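Local coordinates for cytochrome P450 (Bacillus megaterium, PDB 5L92), which binds heme and corticosterone and probably acts as a monooxygenase that oxidises steroids at the heme iron, at residues R286-Q290 with T390-G394; L283-S287 with A320-A324; Q290-V296 with E311-M317. All blocks are in the same frame, centred on the assembly; numbering follows the deposited sequence.

All three interactions draw one side from the continuous run L283-V296, which leaves helix 275-285 and ends in strand 294-296. Interaction 2 uses the end of that helix; interaction 1 shares R286 and S287 with interaction 2, and Q290 with interaction 3. Their partners follow in a different order: E311-M317 of strand 312-315, then A320-A324, which starts at the last residue of helix 317-320, and much later T390-G394. The centres of interactions 1 and 2 are about 11 Å apart, those of 1 and 3 about 14 Å, and those of 2 and 3 about 16 Å. The run thus links the helix, the steroid pocket and the five-stranded sheet close to the heme.

Interaction 1 of 3, residues R286-Q290 with T390-G394; sequences RSPVQ and TFVYG. With C0R (corticosterone), chain D.
The phenol of Y393 and the guanidinium of R286 are nearly coplanar, their planes 10° apart, and R286 NH1 donates a bent hydrogen bond to Y393 OH at 2.7 Å, in the guanidinium plane. The same hydroxyl is bonded to F23 O, while R286 NH2 forms a salt bridge with E260. With CG anti to the backbone N (chi1 170°), the ring of Y393 runs alongside the 286-290 backbone. Q290 folds over one of its faces, its amide turned 48° from the ring and NE2 3.6 Å above the plane, toward the rim. That NE2 is held by S287 O at 2.9 Å, on a lone pair, and Q290 OE1 bonds Y29. These loops probably correspond to the substrate recognition sites SRS5 and SRS6 of cytochromes P450, consistent with F391 lying in the corticosterone pocket. A leucine in place of Y393 would probably leave R286 NH1 without its hydroxyl partner and Q290 without the ring beneath its amide. The backbones also join, Y393 N donating to P288 O at 2.7 Å. F391 turns away from 286-290 and lays one ring face against the steroid, whose methyl C18 sits 3.6 Å above the ring centre.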
loop_
_atom_site.group_PDB
_atom_site.type_symbol
_atom_site.label_atom_id
_atom_site.label_comp_id
_atom_site.label_asym_id
_atom_site.label_seq_id
_atom_site.Cartn_x
_atom_site.Cartn_y
_atom_site.Cartn_z
ATOM N N ARG A 286 6.404 4.320 9.651
ATOM C CA ARG A 286 5.154 3.593 9.796
ATOM C C ARG A 286 4.636 3.205 8.408
ATOM O O ARG A 286 3.624 3.686 7.906
ATOM C CB ARG A 286 4.151 4.392 10.601
ATOM C CG ARG A 286 4.438 4.250 12.122
ATOM C CD ARG A 286 3.253 4.632 12.979
ATOM N NE ARG A 286 3.645 4.823 14.355
ATOM C CZ ARG A 286 3.864 3.847 15.225
ATOM N NH1 ARG A 286 3.733 2.586 14.858
ATOM N NH2 ARG A 286 4.226 4.135 16.473
ATOM N N SER A 287 5.407 2.359 7.772
ATOM C CA SER A 287 5.215 2.065 6.359
ATOM C C SER A 287 3.878 1.361 6.124
ATOM O O SER A 287 3.604 0.348 6.776
ATOM C CB SER A 287 6.367 1.205 5.889
ATOM O OG SER A 287 7.591 1.633 6.490
ATOM N N PRO A 288 3.048 1.852 5.198
ATOM C CA PRO A 288 1.778 1.166 4.843
ATOM C C PRO A 288 1.935 -0.290 4.432
ATOM O O PRO A 288 1.007 -1.088 4.625
ATOM C CB PRO A 288 1.265 2.026 3.674
ATOM C CG PRO A 288 1.853 3.389 3.973
ATOM C CD PRO A 288 3.230 3.076 4.397
ATOM N N VAL A 289 3.074 -0.654 3.857
ATOM C CA VAL A 289 3.400 -2.033 3.522
ATOM C C VAL A 289 4.676 -2.415 4.274
ATOM O O VAL A 289 5.739 -1.833 4.040
ATOM C CB VAL A 289 3.554 -2.233 2.015
ATOM C CG1 VAL A 289 3.870 -3.714 1.684
ATOM C CG2 VAL A 289 2.246 -1.810 1.254
ATOM N N GLN A 290 4.573 -3.383 5.188
ATOM C CA GLN A 290 5.720 -3.727 6.041
ATOM C C GLN A 290 6.676 -4.730 5.402
ATOM O O GLN A 290 7.873 -4.744 5.749
ATOM C CB GLN A 290 5.257 -4.297 7.378
ATOM C CG GLN A 290 4.670 -3.262 8.312
ATOM C CD GLN A 290 5.700 -2.289 8.831
ATOM O OE1 GLN A 290 6.715 -2.693 9.394
ATOM N NE2 GLN A 290 5.470 -1.011 8.602
ATOM N N THR A 390 -1.349 -8.880 7.185
ATOM C CA THR A 390 0.094 -8.826 6.973
ATOM C C THR A 390 0.447 -8.119 5.675
ATOM O O THR A 390 1.597 -7.734 5.495
ATOM C CB THR A 390 0.746 -10.240 6.979
ATOM O OG1 THR A 390 0.508 -10.909 5.747
ATOM C CG2 THR A 390 0.224 -11.076 8.062
ATOM N N PHE A 391 -0.517 -7.929 4.766
ATOM C CA PHE A 391 -0.224 -7.237 3.528
ATOM C C PHE A 391 -0.242 -5.711 3.692
ATOM O O PHE A 391 0.462 -5.012 2.940
ATOM C CB PHE A 391 -1.225 -7.654 2.442
ATOM C CG PHE A 391 -1.141 -9.091 2.039
ATOM C CD1 PHE A 391 -0.005 -9.603 1.431
ATOM C CD2 PHE A 391 -2.240 -9.927 2.216
ATOM C CE1 PHE A 391 0.035 -10.942 1.016
ATOM C CE2 PHE A 391 -2.207 -11.258 1.809
ATOM C CZ PHE A 391 -1.075 -11.767 1.212
ATOM N N VAL A 392 -1.000 -5.175 4.663
ATOM C CA VAL A 392 -1.011 -3.734 4.903
ATOM C C VAL A 392 -0.870 -3.436 6.393
ATOM O O VAL A 392 -1.157 -4.262 7.255
ATOM C CB VAL A 392 -2.267 -3.039 4.321
ATOM C CG1 VAL A 392 -2.317 -3.257 2.835
ATOM C CG2 VAL A 392 -3.542 -3.528 4.993
ATOM N N TYR A 393 -0.423 -2.219 6.681
ATOM C CA TYR A 393 -0.072 -1.808 8.029
ATOM C C TYR A 393 -0.745 -0.458 8.291
ATOM O O TYR A 393 -0.448 0.543 7.632
ATOM C CB TYR A 393 1.449 -1.745 8.176
ATOM C CG TYR A 393 1.882 -1.095 9.471
ATOM C CD1 TYR A 393 2.001 -1.837 10.632
ATOM C CD2 TYR A 393 2.161 0.262 9.538
ATOM C CE1 TYR A 393 2.405 -1.240 11.850
ATOM C CE2 TYR A 393 2.572 0.866 10.745
ATOM C CZ TYR A 393 2.690 0.099 11.890
ATOM O OH TYR A 393 3.063 0.707 13.076
ATOM N N GLY A 394 -1.707 -0.432 9.193
ATOM C CA GLY A 394 -2.438 0.798 9.385
ATOM C C GLY A 394 -3.482 0.617 10.448
ATOM O O GLY A 394 -3.554 -0.424 11.104
HETATM C C1 C0R D . 0.464 -3.975 -2.504
HETATM C C2 C0R D . 0.878 -2.505 -2.698
HETATM C C3 C0R D . 0.045 -1.698 -3.798
HETATM C C4 C0R D . -1.447 -2.219 -4.094
HETATM C C5 C0R D . -1.906 -3.536 -3.468
HETATM C C6 C0R D . -3.394 -4.027 -3.703
HETATM C C7 C0R D . -3.371 -5.590 -4.154
HETATM C C8 C0R D . -2.559 -6.442 -3.197
HETATM C C9 C0R D . -1.088 -5.898 -2.942
HETATM C C10 C0R D . -0.969 -4.381 -2.550
HETATM C C11 C0R D . -0.318 -6.928 -1.976
HETATM C C12 C0R D . -0.406 -8.467 -2.552
HETATM C C13 C0R D . -1.815 -8.971 -2.777
HETATM C C14 C0R D . -2.596 -7.887 -3.730
HETATM C C15 C0R D . -3.813 -8.412 -3.858
HETATM C C16 C0R D . -3.529 -9.996 -4.011
HETATM C C17 C0R D . -1.907 -10.108 -3.511
HETATM C C18 C0R D . -2.560 -9.148 -1.411
HETATM C C19 C0R D . -1.563 -4.098 -1.151
HETATM C C20 C0R D . -1.634 -11.454 -2.784
HETATM C C21 C0R D . -0.361 -12.275 -3.042
HETATM O O1 C0R D . 0.383 -0.662 -4.361
HETATM O O2 C0R D . -0.824 -6.883 -0.748
HETATM O O3 C0R D . -2.457 -11.887 -1.986
HETATM O O4 C0R D . -0.340 -13.324 -2.078
HETATM O O HOH W 1 2.082 -4.515 5.708
#

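Interaction 2 of 3, residues L283-S287 with A320-A324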
loop_
_atom_site.group_PDB
_atom_site.type_symbol
_atom_site.label_atom_id
_atom_site.label_comp_id
_atom_site.label_asym_id
_atom_site.label_seq_id
_atom_site.Cartn_x
_atom_site.Cartn_y
_atom_site.Cartn_z
ATOM N N LEU A 283 6.566 7.215 5.524
ATOM C CA LEU A 283 6.809 6.042 4.685
ATOM C C LEU A 283 7.919 5.159 5.245
ATOM O O LEU A 283 7.918 3.940 5.033
ATOM C CB LEU A 283 7.186 6.470 3.264
ATOM C CG LEU A 283 5.978 6.992 2.494
ATOM C CD1 LEU A 283 6.407 7.818 1.285
ATOM C CD2 LEU A 283 5.070 5.812 2.066
ATOM N N ARG A 284 8.885 5.752 5.923
ATOM C CA ARG A 284 9.978 4.989 6.540
ATOM C C ARG A 284 9.556 4.398 7.885
ATOM O O ARG A 284 9.811 3.218 8.166
ATOM C CB ARG A 284 11.205 5.910 6.740
ATOM C CG ARG A 284 12.487 5.147 7.088
ATOM C CD ARG A 284 13.600 5.980 7.806
ATOM N NE ARG A 284 13.192 6.631 9.064
ATOM C CZ ARG A 284 13.472 6.185 10.290
ATOM N NH1 ARG A 284 14.154 5.070 10.484
ATOM N NH2 ARG A 284 13.052 6.855 11.341
ATOM N N TYR A 285 8.923 5.219 8.731
ATOM C CA TYR A 285 8.718 4.944 10.151
ATOM C C TYR A 285 7.474 4.100 10.415
ATOM O O TYR A 285 7.493 3.239 11.297
ATOM C CB TYR A 285 8.638 6.282 10.914
ATOM C CG TYR A 285 8.813 6.181 12.412
ATOM C CD1 TYR A 285 10.074 6.031 12.992
ATOM C CD2 TYR A 285 7.723 6.247 13.242
ATOM C CE1 TYR A 285 10.208 5.952 14.377
ATOM C CE2 TYR A 285 7.846 6.190 14.592
ATOM C CZ TYR A 285 9.076 6.036 15.166
ATOM O OH TYR A 285 9.141 5.961 16.524
ATOM N N ARG A 286 6.404 4.320 9.651
ATOM C CA ARG A 286 5.154 3.593 9.796
ATOM C C ARG A 286 4.636 3.205 8.408
ATOM O O ARG A 286 3.624 3.686 7.906
ATOM C CB ARG A 286 4.151 4.392 10.601
ATOM C CG ARG A 286 4.438 4.250 12.122
ATOM C CD ARG A 286 3.253 4.632 12.979
ATOM N NE ARG A 286 3.645 4.823 14.355
ATOM C CZ ARG A 286 3.864 3.847 15.225
ATOM N NH1 ARG A 286 3.733 2.586 14.858
ATOM N NH2 ARG A 286 4.226 4.135 16.473
ATOM N N SER A 287 5.407 2.359 7.772
ATOM C CA SER A 287 5.215 2.065 6.359
ATOM C C SER A 287 3.878 1.361 6.124
ATOM O O SER A 287 3.604 0.348 6.776
ATOM C CB SER A 287 6.367 1.205 5.889
ATOM O OG SER A 287 7.591 1.633 6.490
ATOM N N ALA A 320 14.047 -3.095 7.418
ATOM C CA ALA A 320 15.098 -2.400 6.685
ATOM C C ALA A 320 15.092 -0.907 6.973
ATOM O O ALA A 320 16.150 -0.265 6.968
ATOM C CB ALA A 320 14.939 -2.622 5.178
ATOM N N HIS A 321 13.899 -0.325 7.162
ATOM C CA HIS A 321 13.740 1.108 7.334
ATOM C C HIS A 321 14.261 1.612 8.679
ATOM O O HIS A 321 14.332 2.839 8.854
ATOM C CB HIS A 321 12.270 1.478 7.220
ATOM C CG HIS A 321 11.722 1.391 5.835
ATOM N ND1 HIS A 321 10.368 1.355 5.574
ATOM C CD2 HIS A 321 12.346 1.303 4.638
ATOM C CE1 HIS A 321 10.186 1.299 4.268
ATOM N NE2 HIS A 321 11.365 1.247 3.678
ATOM N N ARG A 322 14.536 0.693 9.620
ATOM C CA ARG A 322 15.073 0.952 10.948
ATOM C C ARG A 322 16.529 0.483 11.107
ATOM O O ARG A 322 17.027 0.398 12.227
ATOM C CB ARG A 322 14.212 0.260 12.008
ATOM C CG ARG A 322 12.717 0.525 11.995
ATOM C CD ARG A 322 12.388 1.931 12.388
ATOM N NE ARG A 322 10.958 2.219 12.537
ATOM C CZ ARG A 322 10.348 2.402 13.708
ATOM N NH1 ARG A 322 11.013 2.319 14.853
ATOM N NH2 ARG A 322 9.077 2.696 13.735
ATOM N N ASP A 323 17.207 0.166 10.017
ATOM C CA ASP A 323 18.555 -0.381 10.039
ATOM C C ASP A 323 19.560 0.750 10.291
ATOM O O ASP A 323 19.611 1.722 9.522
ATOM C CB ASP A 323 18.800 -1.065 8.691
ATOM C CG ASP A 323 20.107 -1.831 8.634
ATOM O OD1 ASP A 323 21.116 -1.339 9.190
ATOM O OD2 ASP A 323 20.124 -2.926 8.008
ATOM N N ALA A 324 20.349 0.636 11.362
ATOM C CA ALA A 324 21.195 1.772 11.762
ATOM C C ALA A 324 22.262 2.099 10.719
ATOM O O ALA A 324 22.641 3.271 10.569
ATOM C CB ALA A 324 21.853 1.495 13.097
HETATM O O HOH W 2 9.800 1.117 10.075
#
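Flat stacking joins Y285 and R322: the guanidinium lies on the phenol ring with the planes 9° apart and CZ 4.0 Å from the ring centroid of Y285, a cation-pi contact in which R322 NH2 sits over the ring centre. The arginine chain bends at chi2 (-69°), and its end comes back toward the helix.

Hydrogen bonds fix the rotation of the same group. R322 NH2 donates almost straight (171°) to Y285 O at 3.0 Å, reaching a lone pair in the carbonyl plane, so one residue supplies both the ring beneath the guanidinium and the acceptor at its edge. R322 NH1 pairs with E331 in a salt bridge. R284 slides past H321 in the opposite direction, and its NH1 donates to H321 O at 2.8 Å. The imidazole is gripped at its edge, H321 ND1 donating to S287 OG at 2.9 Å in the ring plane, while S287 OG in turn donates a hydrogen bond to L283 O at 2.7 Å from above the carbonyl plane. Across the ring, H321 NE2 bonds the backbone N of M343, consistent with a neutral imidazole protonated at ND1.

A water completes the polar network, accepting from R322 NE at 2.9 Å and lying 2.8 Å from R284 O.

R284 NE forms a salt bridge with E281, and these two residues make up the ExxR motif of cytochromes P450, here on helix 275-285 and tied to the turn A320-D323.

Interaction 3 of 3, residues Q290-V296 with E311-M317; sequences QALHRIV and EHVVPWM. With HEM (protoporphyrin IX containing Fe), chain C.
R294 and V313 form an antiparallel hydrogen-bonded pair, and I295 and H312 the adjacent non-hydrogen-bonded one, within the five-stranded mixed sheet of the cytochrome P450 fold. Strands 294-296 and 312-315 are neighbours there, with 65-66 on the far side of the first and 46-49 beyond the second.

The backbone bonds run in both directions. R294 N donates to V313 O and V313 N returns a bond to R294 O at 2.9 Å; V296 N reaches E311 O at one end. Before the strand proper, L292 N donates to P315 O at 3.1 Å, extending the pairing toward the helix that begins right after W316, its N-cap residue.

Contacts with aromatic faces come next. A291 CB makes a CH-pi contact with the six-membered ring of W316, 3.9 Å from its centroid, and V314 CG1 packs over the same face near the rim. W316 NE1 is bonded to D48. Toward the other end, I295 CD1 sits over one face of the H312 ring, offset toward the rim, in a contact so short that its details are doubtful; H312 ND1 has no polar partner in the model.

Apolar packing occurs at both ends. L292 crosses M317 at an angle, with L292 CD1 3.6 Å from M317 CE, and both residues help line the heme pocket. Farther from the heme, V296 CG2 meets V313 CG2 at 3.7 Å.

A charged contact reaches the cofactor. R294 bends at chi2 (-68°) and sets its guanidinium edge-on to one heme propionate, a group that its positive charge probably helps to neutralise. NH2 of R294 donates to heme O1A at 2.9 Å and nearly straight (175°), while R294 NH1 points one N-H at heme O2A (3.0 Å) and the other at H293 O.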
loop_
_atom_site.group_PDB
_atom_site.type_symbol
_atom_site.label_atom_id
_atom_site.label_comp_id
_atom_site.label_asym_id
_atom_site.label_seq_id
_atom_site.Cartn_x
_atom_site.Cartn_y
_atom_site.Cartn_z
ATOM N N GLN A 290 4.573 -3.383 5.188
ATOM C CA GLN A 290 5.720 -3.727 6.041
ATOM C C GLN A 290 6.676 -4.730 5.402
ATOM O O GLN A 290 7.873 -4.744 5.749
ATOM C CB GLN A 290 5.257 -4.297 7.378
ATOM C CG GLN A 290 4.670 -3.262 8.312
ATOM C CD GLN A 290 5.700 -2.289 8.831
ATOM O OE1 GLN A 290 6.715 -2.693 9.394
ATOM N NE2 GLN A 290 5.470 -1.011 8.602
ATOM N N ALA A 291 6.176 -5.559 4.489
ATOM C CA ALA A 291 6.928 -6.674 3.921
ATOM C C ALA A 291 6.247 -7.117 2.629
ATOM O O ALA A 291 5.089 -6.804 2.385
ATOM C CB ALA A 291 7.000 -7.857 4.906
ATOM N N LEU A 292 6.985 -7.876 1.827
ATOM C CA LEU A 292 6.525 -8.437 0.567
ATOM C C LEU A 292 6.849 -9.931 0.565
ATOM O O LEU A 292 7.352 -10.477 1.558
ATOM C CB LEU A 292 7.196 -7.702 -0.608
ATOM C CG LEU A 292 6.846 -6.211 -0.660
ATOM C CD1 LEU A 292 7.684 -5.450 -1.673
ATOM C CD2 LEU A 292 5.375 -6.103 -1.015
ATOM N N HIS A 293 6.555 -10.596 -0.555
ATOM C CA HIS A 293 6.815 -12.024 -0.706
ATOM C C HIS A 293 7.527 -12.275 -2.019
ATOM O O HIS A 293 7.241 -11.619 -3.014
ATOM C CB HIS A 293 5.526 -12.851 -0.675
ATOM C CG HIS A 293 4.934 -12.995 0.690
ATOM N ND1 HIS A 293 4.206 -11.996 1.299
ATOM C CD2 HIS A 293 4.980 -14.020 1.576
ATOM C CE1 HIS A 293 3.820 -12.400 2.492
ATOM N NE2 HIS A 293 4.278 -13.625 2.687
ATOM N N ARG A 294 8.449 -13.226 -2.003
ATOM C CA ARG A 294 9.132 -13.708 -3.192
ATOM C C ARG A 294 9.275 -15.223 -3.071
ATOM O O ARG A 294 9.148 -15.798 -1.984
ATOM C CB ARG A 294 10.502 -13.051 -3.390
ATOM C CG ARG A 294 10.503 -11.491 -3.601
ATOM C CD ARG A 294 9.881 -11.162 -4.919
ATOM N NE ARG A 294 10.029 -9.773 -5.391
ATOM C CZ ARG A 294 9.134 -8.813 -5.219
ATOM N NH1 ARG A 294 8.027 -9.012 -4.509
ATOM N NH2 ARG A 294 9.367 -7.629 -5.727
ATOM N N ILE A 295 9.556 -15.855 -4.202
ATOM C CA ILE A 295 9.782 -17.294 -4.316
ATOM C C ILE A 295 11.152 -17.476 -4.920
ATOM O O ILE A 295 11.457 -16.876 -5.953
ATOM C CB ILE A 295 8.749 -17.980 -5.227
ATOM C CG1 ILE A 295 7.325 -17.539 -4.882
ATOM C CG2 ILE A 295 8.933 -19.506 -5.202
ATOM C CD1 ILE A 295 6.760 -18.198 -3.689
ATOM N N VAL A 296 11.955 -18.342 -4.318
ATOM C CA VAL A 296 13.288 -18.592 -4.847
ATOM C C VAL A 296 13.156 -19.412 -6.122
ATOM O O VAL A 296 12.604 -20.513 -6.110
ATOM C CB VAL A 296 14.166 -19.312 -3.818
ATOM C CG1 VAL A 296 15.552 -19.564 -4.399
ATOM C CG2 VAL A 296 14.218 -18.500 -2.544
ATOM N N GLU A 311 11.538 -22.248 -2.090
ATOM C CA GLU A 311 11.234 -21.701 -0.772
ATOM C C GLU A 311 10.767 -20.229 -0.849
ATOM O O GLU A 311 11.194 -19.451 -1.709
ATOM C CB GLU A 311 12.459 -21.861 0.112
ATOM C CG GLU A 311 12.578 -23.298 0.661
ATOM C CD GLU A 311 13.946 -23.686 1.113
ATOM O OE1 GLU A 311 14.817 -22.819 1.246
ATOM O OE2 GLU A 311 14.171 -24.897 1.324
ATOM N N HIS A 312 9.857 -19.859 0.050
ATOM C CA HIS A 312 9.349 -18.492 0.114
ATOM C C HIS A 312 10.266 -17.595 0.955
ATOM O O HIS A 312 10.886 -18.047 1.916
ATOM C CB HIS A 312 7.937 -18.466 0.715
ATOM C CG HIS A 312 6.912 -19.202 -0.089
ATOM N ND1 HIS A 312 7.228 -19.964 -1.191
ATOM C CD2 HIS A 312 5.572 -19.319 0.074
ATOM C CE1 HIS A 312 6.130 -20.519 -1.674
ATOM N NE2 HIS A 312 5.110 -20.135 -0.930
ATOM N N VAL A 313 10.305 -16.304 0.605
ATOM C CA VAL A 313 11.140 -15.300 1.256
ATOM C C VAL A 313 10.259 -14.101 1.586
ATOM O O VAL A 313 9.416 -13.710 0.777
ATOM C CB VAL A 313 12.335 -14.869 0.358
ATOM C CG1 VAL A 313 13.247 -13.872 1.056
ATOM C CG2 VAL A 313 13.106 -16.047 -0.069
ATOM N N VAL A 314 10.446 -13.526 2.764
ATOM C CA VAL A 314 9.678 -12.353 3.188
ATOM C C VAL A 314 10.666 -11.240 3.515
ATOM O O VAL A 314 11.291 -11.206 4.561
ATOM C CB VAL A 314 8.786 -12.689 4.408
ATOM C CG1 VAL A 314 7.992 -11.455 4.872
ATOM C CG2 VAL A 314 7.826 -13.822 4.057
ATOM N N PRO A 315 10.907 -10.324 2.556
ATOM C CA PRO A 315 11.701 -9.135 2.880
ATOM C C PRO A 315 10.862 -8.108 3.633
ATOM O O PRO A 315 9.779 -7.717 3.197
ATOM C CB PRO A 315 12.147 -8.627 1.505
ATOM C CG PRO A 315 11.092 -9.130 0.555
ATOM C CD PRO A 315 10.717 -10.487 1.104
ATOM N N TRP A 316 11.374 -7.689 4.780
ATOM C CA TRP A 316 10.668 -6.785 5.675
ATOM C C TRP A 316 11.163 -5.355 5.457
ATOM O O TRP A 316 12.074 -4.885 6.140
ATOM C CB TRP A 316 10.876 -7.219 7.117
ATOM C CG TRP A 316 10.148 -8.525 7.483
ATOM C CD1 TRP A 316 10.626 -9.792 7.362
ATOM C CD2 TRP A 316 8.829 -8.650 8.022
ATOM N NE1 TRP A 316 9.697 -10.703 7.807
ATOM C CE2 TRP A 316 8.579 -10.026 8.218
ATOM C CE3 TRP A 316 7.850 -7.731 8.395
ATOM C CZ2 TRP A 316 7.380 -10.505 8.755
ATOM C CZ3 TRP A 316 6.649 -8.196 8.909
ATOM C CH2 TRP A 316 6.419 -9.582 9.085
ATOM N N MET A 317 10.485 -4.612 4.585
ATOM C CA MET A 317 10.892 -3.221 4.408
ATOM C C MET A 317 10.766 -2.446 5.719
ATOM O O MET A 317 11.616 -1.605 6.021
ATOM C CB MET A 317 10.089 -2.547 3.304
ATOM C CG MET A 317 10.354 -3.178 1.933
ATOM S SD MET A 317 9.064 -4.369 1.552
ATOM C CE MET A 317 7.814 -3.178 1.129
HETATM C CHA HEM C . 3.550 -2.024 -6.377
HETATM C CHB HEM C . 3.417 0.151 -1.998
HETATM C CHC HEM C . -0.006 3.171 -3.504
HETATM C CHD HEM C . -0.194 0.675 -7.648
HETATM C C1A HEM C . 3.834 -1.650 -5.069
HETATM C C2A HEM C . 4.903 -2.194 -4.260
HETATM C C3A HEM C . 4.854 -1.605 -3.056
HETATM C C4A HEM C . 3.774 -0.646 -3.064
HETATM C CMA HEM C . 5.802 -1.878 -1.871
HETATM C CAA HEM C . 5.913 -3.289 -4.701
HETATM C CBA HEM C . 5.250 -4.654 -4.890
HETATM C CGA HEM C . 6.258 -5.768 -4.984
HETATM O O1A HEM C . 7.446 -5.517 -5.226
HETATM O O2A HEM C . 5.896 -6.942 -4.797
HETATM C C1B HEM C . 2.520 1.193 -2.005
HETATM C C2B HEM C . 2.318 2.196 -0.969
HETATM C C3B HEM C . 1.349 3.018 -1.406
HETATM C C4B HEM C . 0.917 2.550 -2.708
HETATM C CMB HEM C . 3.121 2.283 0.343
HETATM C CAB HEM C . 0.747 4.284 -0.761
HETATM C CBB HEM C . 1.400 5.021 0.151
HETATM C C1C HEM C . -0.355 2.758 -4.769
HETATM C C2C HEM C . -1.417 3.304 -5.569
HETATM C C3C HEM C . -1.452 2.631 -6.705
HETATM C C4C HEM C . -0.454 1.598 -6.665
HETATM C CMC HEM C . -2.334 4.505 -5.221
HETATM C CAC HEM C . -2.485 2.930 -7.798
HETATM C CBC HEM C . -2.086 3.256 -9.023
HETATM C C1D HEM C . 0.788 -0.273 -7.676
HETATM C C2D HEM C . 1.016 -1.198 -8.768
HETATM C C3D HEM C . 2.067 -1.960 -8.434
HETATM C C4D HEM C . 2.506 -1.531 -7.110
HETATM C CMD HEM C . 0.136 -1.227 -10.046
HETATM C CAD HEM C . 2.730 -3.102 -9.245
HETATM C CBD HEM C . 3.918 -2.574 -10.075
HETATM C CGD HEM C . 4.707 -3.662 -10.777
HETATM O O1D HEM C . 5.420 -3.363 -11.762
HETATM O O2D HEM C . 4.673 -4.849 -10.364
HETATM N NA HEM C . 3.151 -0.695 -4.328
HETATM N NB HEM C . 1.634 1.437 -3.032
HETATM N NC HEM C . 0.207 1.705 -5.468
HETATM N ND HEM C . 1.693 -0.534 -6.680
HETATM FE FE HEM C . 1.702 0.560 -4.926
#